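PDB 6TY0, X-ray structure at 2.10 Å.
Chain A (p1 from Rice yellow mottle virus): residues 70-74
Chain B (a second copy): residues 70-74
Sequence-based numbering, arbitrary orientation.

Chain A, residues 70-74: HYYTS
Chain B 70-74: HYYTS

Two copies of the same five-residue segment, His-Tyr-Tyr-Thr-Ser, meet here as extended β-strands. Backbone angles stay in the β region throughout, with phi between about -133° and -161° and psi between about 128° and 168°. The strands do not pair edge to edge as in a sheet. Their axes approach to 7.3 Å and their N-to-C directions diverge by 116°, so the backbones are too far apart for direct hydrogen bonds, and side chains and a water must fill the gap. In register, the CA of Tyr A71 lies 7.6 Å from the CA of Thr B73, and the CA of Tyr A72 lies 7.8 Å from the CA of Tyr B71.

The contact is built round Tyr A71 and Tyr B71, which contribute 51 and 62 Å² of the 196 Å² buried between the stretches. Each CA-to-CB bond points sideways, yet the long side chain brings its end to the other strand. Both adopt the t rotamer, with chi1 of 173° and -179° and chi2 of 64° and 66°. The hydroxyls meet, Tyr A71 OH to Tyr B71 OH at 2.9 Å, in a hydrogen bond. Tyrosine suits this position because its ring spans the space between the strands while its hydroxyl supplies a polar tip; both hydroxyls are also hydrogen-bonded elsewhere in the structure.

Each ring also presents its edge to a backbone carbonyl of the opposing strand: Tyr A71 CE1 lies 3.5 Å from Tyr B72 O, and Tyr B71 CE1 lies 3.3 Å from Tyr A72 O. The slightly positive CH groups of an aromatic edge are compatible with such an oxygen. The same two carbonyls are joined by one water, which donates to Tyr A72 O at 2.6 Å and to Tyr B72 O at 2.7 Å, a bridge between the backbones that they could not make themselves, since both carbonyls are acceptors.

Thr A73 and Thr B73 are buried beside the tyrosine tips, and there the near symmetry fails. Thr A73, with chi1 at 16° between wells, sets CG2 a tight 3.0 Å from Tyr B71 OH, whereas Thr B73 is t (-168°) and holds OG1 4.0 Å from Tyr A71 OH. A compact β-branched residue suits an extended strand and a confined site. Tyr A72 and Tyr B72, also t with chi2 near -85°, remain exposed; the Tyr A72 side chain comes nearest at CD1, 5.4 Å from Tyr B71 CD1, and the Tyr B72 side chain at CD1, 5.5 Å from Tyr A71 CD1. The terminal His and Ser residues, all p, add almost nothing.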

# COMPACT_ATOMS: atom_id res chain seq x y z
N HIS A 70 -9.09 -0.46 -8.89
CA HIS A 70 -8.73 0.78 -8.23
C HIS A 70 -7.97 0.50 -6.95
O HIS A 70 -8.02 -0.61 -6.41
CB HIS A 70 -10.01 1.58 -7.95
CG HIS A 70 -10.92 0.92 -6.99
ND1 HIS A 70 -11.79 -0.08 -7.35
CD2 HIS A 70 -11.09 1.11 -5.65
CE1 HIS A 70 -12.46 -0.48 -6.28
NE2 HIS A 70 -12.04 0.22 -5.23
N TYR A 71 -7.27 1.52 -6.45
CA TYR A 71 -6.45 1.39 -5.24
C TYR A 71 -6.21 2.80 -4.69
O TYR A 71 -6.04 3.74 -5.44
CB TYR A 71 -5.13 0.66 -5.57
CG TYR A 71 -4.14 0.60 -4.45
CD1 TYR A 71 -4.43 -0.07 -3.30
CD2 TYR A 71 -2.90 1.23 -4.55
CE1 TYR A 71 -3.54 -0.11 -2.25
CE2 TYR A 71 -1.98 1.18 -3.51
CZ TYR A 71 -2.30 0.49 -2.39
OH TYR A 71 -1.46 0.48 -1.37
N TYR A 72 -6.25 2.93 -3.37
CA TYR A 72 -6.08 4.19 -2.67
C TYR A 72 -5.10 3.94 -1.52
O TYR A 72 -5.24 2.95 -0.73
CB TYR A 72 -7.45 4.71 -2.13
CG TYR A 72 -7.35 5.94 -1.27
CD1 TYR A 72 -7.06 5.84 0.09
CD2 TYR A 72 -7.46 7.22 -1.82
CE1 TYR A 72 -6.92 6.96 0.88
CE2 TYR A 72 -7.33 8.37 -1.03
CZ TYR A 72 -7.07 8.23 0.31
OH TYR A 72 -6.90 9.35 1.12
N THR A 73 -4.07 4.76 -1.46
CA THR A 73 -3.19 4.83 -0.29
C THR A 73 -2.92 6.27 0.07
O THR A 73 -3.11 7.22 -0.72
CB THR A 73 -1.74 4.37 -0.47
OG1 THR A 73 -1.37 4.29 -1.86
CG2 THR A 73 -1.50 3.21 0.28
N SER A 74 -2.37 6.41 1.25
CA SER A 74 -1.98 7.70 1.72
C SER A 74 -0.83 7.56 2.76
O SER A 74 -0.51 6.45 3.27
CB SER A 74 -3.20 8.34 2.30
OG SER A 74 -3.56 7.57 3.42
N HIS B 70 -11.36 2.66 6.42
CA HIS B 70 -11.14 1.38 5.82
C HIS B 70 -9.95 1.44 4.87
O HIS B 70 -9.60 2.50 4.36
CB HIS B 70 -12.42 0.89 5.06
CG HIS B 70 -12.66 1.59 3.77
ND1 HIS B 70 -13.13 2.88 3.70
CD2 HIS B 70 -12.52 1.17 2.49
CE1 HIS B 70 -13.23 3.24 2.44
NE2 HIS B 70 -12.86 2.23 1.69
N TYR B 71 -9.36 0.30 4.59
CA TYR B 71 -8.24 0.24 3.69
C TYR B 71 -8.20 -1.17 3.13
O TYR B 71 -8.56 -2.11 3.79
CB TYR B 71 -6.94 0.53 4.48
CG TYR B 71 -5.67 0.53 3.68
CD1 TYR B 71 -5.43 1.46 2.73
CD2 TYR B 71 -4.66 -0.40 3.94
CE1 TYR B 71 -4.26 1.47 2.00
CE2 TYR B 71 -3.50 -0.42 3.19
CZ TYR B 71 -3.30 0.53 2.22
OH TYR B 71 -2.11 0.57 1.48
N TYR B 72 -7.70 -1.28 1.90
CA TYR B 72 -7.65 -2.52 1.22
C TYR B 72 -6.34 -2.54 0.49
O TYR B 72 -5.94 -1.55 -0.13
CB TYR B 72 -8.85 -2.64 0.25
CG TYR B 72 -8.80 -3.89 -0.58
CD1 TYR B 72 -8.06 -3.90 -1.75
CD2 TYR B 72 -9.45 -5.07 -0.19
CE1 TYR B 72 -7.97 -5.01 -2.53
CE2 TYR B 72 -9.35 -6.21 -0.97
CZ TYR B 72 -8.62 -6.15 -2.14
OH TYR B 72 -8.47 -7.18 -3.00
N THR B 73 -5.65 -3.67 0.60
CA THR B 73 -4.46 -3.88 -0.17
C THR B 73 -4.28 -5.36 -0.57
O THR B 73 -4.79 -6.26 0.06
CB THR B 73 -3.24 -3.30 0.57
OG1 THR B 73 -2.14 -3.28 -0.33
CG2 THR B 73 -2.92 -4.04 1.83
N SER B 74 -3.61 -5.58 -1.68
CA SER B 74 -3.43 -6.92 -2.20
C SER B 74 -2.09 -6.98 -2.94
O SER B 74 -1.64 -5.97 -3.48
CB SER B 74 -4.58 -7.33 -3.14
OG SER B 74 -4.43 -6.62 -4.34
O HOH W 1 -6.96 0.96 -0.56